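PDB 6ZD1: telomerase reverse transcriptase from Candida tropicalis MYA-3404, which probably extends telomeres as the catalytic subunit of telomerase, copying a template within the enzyme's RNA component into simple DNA repeats at chromosome ends. Local coordinates for residues Ser282-Val287 with Ile432-Ser437; Asp345-Asn350 with Asp474-Thr479. All coordinates share one frame; numbering follows the deposited sequence.

In the fold
From the N terminus the chain first passes 282-287 on the long helix 263-298, then 345-350 a few residues after strand 334-339. It returns to the first with 432-437 and to the second with 474-479, so the segments alternate and the two loops, of 144 and 123 intervening residues, cross rather than nest. Contact 1 closes its loop helix to helix. Contact 2 ties the turn between helices 343-346 and 349-359 to helix 469-484. The centres lie about 15 Å apart and the nearest atoms about 7 Å, without touching. Leu288 joins them indirectly, touching Cys435 of contact 1 and Ile475 of contact 2, all within the reverse transcriptase region.

Contact 1: residues Ser282-Val287 with Ile432-Ser437; sequences SPVRQV and IEVCHS
Val284 spreads its two methyl groups over neighbouring residues of the facing helix, Val434 and Cys435, and these three side chains make up the whole contact. The backbones come closest at Val284 and Val434, whose CA atoms are 7.6 Å apart. On one branch, Val284 CG1 stands 3.8 Å from Cys435 SG; on the other, Val284 CG2 lies 4.0 Å from Val434 CB and 4.2 Å from Val434 CG1. The division of labour follows from rotation about the CA-CB bond of Val284: chi1 of 165° sets CG1 anti to the backbone N and CG2 beside it, which sends the methyls to different partners. The two valines meet at a slant, while the thiol of Cys435 is held beside its own backbone N (chi1 -70°). Of the 113 Å² buried, Val284 supplies 61 Å², more than Val434 and Cys435 together.

Away from this apolar patch the packing across the helices stops quickly. The more open side holds Glu433, which is exposed, with Arg285 and His436 partly so; one ring face of His436 carries the CG2 methyl of Ile432. The Gln286 side is turned instead to strand 368-372. There Gln286 NE2 donates to Ser282 OG at 3.2 Å and also bonds to Arg372 O, while Ser282 OG bonds to Glu668 OE2.

Further cover for the patch comes from Ile426 and Leu468, both against Val284. Helix 428-440 crosses helix 263-298 steeply, with Val434 also on Tyr276, Thr280 and Leu281 and Cys435 on Leu288. The geometry is that of two buried helices of the reverse transcriptase region crossing at a small apolar contact, one valine set against two adjacent residues.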
# COMPACT_ATOMS: atom_id res chain seq x y z
N SER A 282 -2.07 -19.00 1.91
CA SER A 282 -0.91 -18.62 2.72
C SER A 282 0.18 -19.69 2.71
O SER A 282 1.35 -19.33 2.51
CB SER A 282 -1.36 -18.29 4.14
OG SER A 282 -0.26 -17.88 4.94
N PRO A 283 -0.11 -20.99 2.89
CA PRO A 283 0.97 -21.98 2.77
C PRO A 283 1.63 -22.00 1.41
O PRO A 283 2.86 -22.10 1.32
CB PRO A 283 0.26 -23.30 3.08
CG PRO A 283 -0.88 -22.91 3.94
CD PRO A 283 -1.36 -21.61 3.38
N VAL A 284 0.84 -21.89 0.33
CA VAL A 284 1.42 -21.92 -1.01
C VAL A 284 2.41 -20.77 -1.18
O VAL A 284 3.53 -20.96 -1.68
CB VAL A 284 0.31 -21.86 -2.08
CG1 VAL A 284 0.90 -21.51 -3.44
CG2 VAL A 284 -0.41 -23.19 -2.15
N ARG A 285 2.04 -19.58 -0.72
CA ARG A 285 2.95 -18.44 -0.82
C ARG A 285 4.17 -18.64 0.07
O ARG A 285 5.29 -18.27 -0.32
CB ARG A 285 2.23 -17.15 -0.48
CG ARG A 285 3.09 -15.91 -0.62
CD ARG A 285 2.27 -14.64 -0.75
NE ARG A 285 1.42 -14.40 0.42
CZ ARG A 285 0.72 -13.29 0.60
NH1 ARG A 285 0.78 -12.31 -0.30
NH2 ARG A 285 -0.03 -13.13 1.69
N GLN A 286 3.99 -19.24 1.25
CA GLN A 286 5.13 -19.44 2.15
C GLN A 286 6.15 -20.41 1.56
O GLN A 286 7.36 -20.17 1.65
CB GLN A 286 4.65 -19.95 3.51
CG GLN A 286 3.92 -18.94 4.37
CD GLN A 286 3.53 -19.52 5.72
OE1 GLN A 286 4.40 -19.89 6.52
NE2 GLN A 286 2.23 -19.62 5.97
N VAL A 287 5.68 -21.50 0.96
CA VAL A 287 6.60 -22.49 0.41
C VAL A 287 7.31 -21.92 -0.82
O VAL A 287 8.51 -22.13 -1.01
CB VAL A 287 5.86 -23.80 0.08
CG1 VAL A 287 6.82 -24.82 -0.51
CG2 VAL A 287 5.19 -24.34 1.34
N ILE A 432 1.25 -27.10 -6.60
CA ILE A 432 1.21 -27.03 -8.06
C ILE A 432 -0.22 -26.79 -8.53
O ILE A 432 -0.46 -26.03 -9.48
CB ILE A 432 1.81 -28.30 -8.68
CG1 ILE A 432 3.29 -28.43 -8.33
CG2 ILE A 432 1.62 -28.29 -10.19
CD1 ILE A 432 4.13 -27.26 -8.80
N GLU A 433 -1.19 -27.43 -7.88
CA GLU A 433 -2.58 -27.29 -8.32
C GLU A 433 -3.10 -25.88 -8.08
O GLU A 433 -3.75 -25.29 -8.95
CB GLU A 433 -3.46 -28.31 -7.60
CG GLU A 433 -4.85 -28.44 -8.19
CD GLU A 433 -5.68 -29.49 -7.49
OE1 GLU A 433 -6.11 -29.24 -6.34
OE2 GLU A 433 -5.90 -30.57 -8.07
N VAL A 434 -2.81 -25.31 -6.90
CA VAL A 434 -3.30 -23.97 -6.59
C VAL A 434 -2.60 -22.93 -7.45
O VAL A 434 -3.23 -21.97 -7.92
CB VAL A 434 -3.12 -23.68 -5.09
CG1 VAL A 434 -3.54 -22.26 -4.75
CG2 VAL A 434 -3.92 -24.68 -4.27
N CYS A 435 -1.30 -23.09 -7.69
CA CYS A 435 -0.59 -22.17 -8.57
C CYS A 435 -1.19 -22.20 -9.97
O CYS A 435 -1.49 -21.15 -10.55
CB CYS A 435 0.90 -22.52 -8.61
SG CYS A 435 1.81 -22.15 -7.08
N HIS A 436 -1.39 -23.40 -10.53
CA HIS A 436 -2.00 -23.52 -11.85
C HIS A 436 -3.41 -22.94 -11.85
O HIS A 436 -3.80 -22.26 -12.81
CB HIS A 436 -2.03 -24.97 -12.30
CG HIS A 436 -0.69 -25.50 -12.70
ND1 HIS A 436 -0.54 -26.62 -13.50
CD2 HIS A 436 0.56 -25.06 -12.43
CE1 HIS A 436 0.75 -26.84 -13.69
NE2 HIS A 436 1.44 -25.92 -13.05
N SER A 437 -4.18 -23.19 -10.79
CA SER A 437 -5.53 -22.65 -10.73
C SER A 437 -5.53 -21.13 -10.72
O SER A 437 -6.35 -20.49 -11.39
CB SER A 437 -6.25 -23.19 -9.49
OG SER A 437 -7.53 -22.60 -9.35

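Contact 2: residues Asp345-Asn350 with Asp474-Thr479; sequences DRLNQN and DILYST
Leu347 and Leu476 mark the closest backbone approach, CA to CA 8.6 Å, between a turn (Leu347 phi/psi -57°/136°) joining the short helix 343-346 to helix 349-359 and one face of helix 469-484. Their side chains then reach toward each other tip to tip. Leu476 CD2 is the meeting point, 3.6 Å from Leu347 CD1 and 3.7 Å from Leu347 CG. With CG anti to the backbone N (chi1 -179°), the Leu476 side chain extends to the turn, and its CD2 also lies 4.0 Å from the carbonyl Asn348 O. Each leucine has 53 Å² buried by the opposite segment, the largest shares in the contact. Tyr477 adds a flank: its CE1 comes within 4.1 Å of Leu347 CD1, with the methyl set obliquely to the ring, while the same residue touches Met340 and Ala531.

Beside the leucine pair, Asn348 occupies the N-cap position of helix 349-359, its OD1 accepting from Ala351 N, and backbone bonding to Tyr529 further fixes the turn. On other sides of helix 469-484, Ser478 OG donates to Asp474 O at 2.7 Å, and Thr479 OG1 to Ile475 O at 2.8 Å. Each carbonyl is gripped twice, because the backbone N four residues on approaches from the opposite face of its plane to the hydroxyl. Ser478 OG also has weak bonds to Arg499, Arg296 and Ser305.

Ser355 touches Leu476 and Thr479, continuing the contact into helix 349-359, so the N-capped helix and helix 469-484 pack together beyond the turn. The 345-350 segment comes a few residues after strand 334-339 of the four-stranded antiparallel sheet; its packing on helix 469-484 is consistent with the palm of reverse transcriptases, in which helices pack against the sheet that carries the catalytic motifs.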
# COMPACT_ATOMS: atom_id res chain seq x y z
N ASP A 345 1.20 -7.98 -17.40
CA ASP A 345 0.31 -8.27 -18.53
C ASP A 345 0.97 -9.20 -19.53
O ASP A 345 0.32 -10.08 -20.10
CB ASP A 345 -0.13 -6.97 -19.22
CG ASP A 345 -0.98 -6.08 -18.33
OD1 ASP A 345 -0.52 -4.97 -18.00
OD2 ASP A 345 -2.09 -6.49 -17.96
N ARG A 346 2.28 -9.02 -19.76
CA ARG A 346 3.00 -9.77 -20.78
C ARG A 346 3.63 -11.05 -20.25
O ARG A 346 4.22 -11.80 -21.04
CB ARG A 346 4.11 -8.90 -21.40
CG ARG A 346 3.67 -7.51 -21.87
CD ARG A 346 2.40 -7.54 -22.70
NE ARG A 346 2.56 -8.27 -23.95
CZ ARG A 346 1.54 -8.59 -24.75
NH1 ARG A 346 0.30 -8.26 -24.42
NH2 ARG A 346 1.77 -9.26 -25.87
N LEU A 347 3.50 -11.33 -18.95
CA LEU A 347 4.12 -12.51 -18.36
C LEU A 347 3.65 -13.78 -19.08
O LEU A 347 2.47 -13.93 -19.39
CB LEU A 347 3.77 -12.60 -16.87
CG LEU A 347 4.76 -13.28 -15.94
CD1 LEU A 347 6.00 -12.41 -15.74
CD2 LEU A 347 4.11 -13.60 -14.60
N ASN A 348 4.60 -14.67 -19.36
CA ASN A 348 4.29 -15.91 -20.08
C ASN A 348 3.83 -16.97 -19.09
O ASN A 348 4.62 -17.45 -18.27
CB ASN A 348 5.52 -16.38 -20.87
CG ASN A 348 5.20 -17.54 -21.79
OD1 ASN A 348 5.11 -18.69 -21.34
ND2 ASN A 348 5.04 -17.26 -23.07
N GLN A 349 2.55 -17.35 -19.18
CA GLN A 349 1.99 -18.29 -18.22
C GLN A 349 2.69 -19.64 -18.30
O GLN A 349 2.97 -20.27 -17.27
CB GLN A 349 0.49 -18.46 -18.46
CG GLN A 349 -0.32 -17.22 -18.11
CD GLN A 349 -1.79 -17.40 -18.44
OE1 GLN A 349 -2.22 -18.49 -18.82
NE2 GLN A 349 -2.56 -16.33 -18.29
N ASN A 350 2.99 -20.11 -19.51
CA ASN A 350 3.65 -21.40 -19.64
C ASN A 350 5.07 -21.36 -19.11
O ASN A 350 5.49 -22.26 -18.38
CB ASN A 350 3.61 -21.85 -21.10
CG ASN A 350 2.23 -22.29 -21.54
OD1 ASN A 350 1.42 -22.72 -20.72
ND2 ASN A 350 1.95 -22.19 -22.84
N ASP A 474 8.31 -12.83 -9.45
CA ASP A 474 9.63 -12.97 -8.84
C ASP A 474 10.25 -14.32 -9.19
O ASP A 474 11.44 -14.40 -9.51
CB ASP A 474 9.52 -12.80 -7.33
CG ASP A 474 10.86 -12.52 -6.67
OD1 ASP A 474 11.87 -12.41 -7.38
OD2 ASP A 474 10.88 -12.42 -5.42
N ILE A 475 9.45 -15.39 -9.14
CA ILE A 475 9.95 -16.72 -9.49
C ILE A 475 10.42 -16.74 -10.94
O ILE A 475 11.51 -17.23 -11.26
CB ILE A 475 8.87 -17.79 -9.24
CG1 ILE A 475 8.63 -17.98 -7.75
CG2 ILE A 475 9.25 -19.11 -9.89
CD1 ILE A 475 7.50 -18.95 -7.45
N LEU A 476 9.60 -16.21 -11.85
CA LEU A 476 9.91 -16.29 -13.27
C LEU A 476 11.15 -15.47 -13.62
O LEU A 476 12.06 -15.95 -14.30
CB LEU A 476 8.71 -15.85 -14.11
CG LEU A 476 8.89 -15.89 -15.63
CD1 LEU A 476 9.38 -17.26 -16.08
CD2 LEU A 476 7.60 -15.54 -16.36
N TYR A 477 11.21 -14.22 -13.14
CA TYR A 477 12.34 -13.37 -13.49
C TYR A 477 13.63 -13.81 -12.80
O TYR A 477 14.72 -13.65 -13.36
CB TYR A 477 12.03 -11.90 -13.17
CG TYR A 477 11.21 -11.18 -14.24
CD1 TYR A 477 10.64 -11.88 -15.30
CD2 TYR A 477 11.03 -9.81 -14.18
CE1 TYR A 477 9.89 -11.22 -16.27
CE2 TYR A 477 10.29 -9.14 -15.15
CZ TYR A 477 9.72 -9.85 -16.18
OH TYR A 477 8.99 -9.18 -17.14
N SER A 478 13.53 -14.38 -11.59
CA SER A 478 14.72 -14.97 -10.98
C SER A 478 15.22 -16.15 -11.80
O SER A 478 16.43 -16.28 -12.04
CB SER A 478 14.43 -15.41 -9.55
OG SER A 478 14.07 -14.30 -8.73
N THR A 479 14.30 -17.01 -12.23
CA THR A 479 14.66 -18.12 -13.12
C THR A 479 15.22 -17.61 -14.44
O THR A 479 16.20 -18.16 -14.95
CB THR A 479 13.43 -19.00 -13.36
OG1 THR A 479 12.94 -19.50 -12.11
CG2 THR A 479 13.78 -20.17 -14.27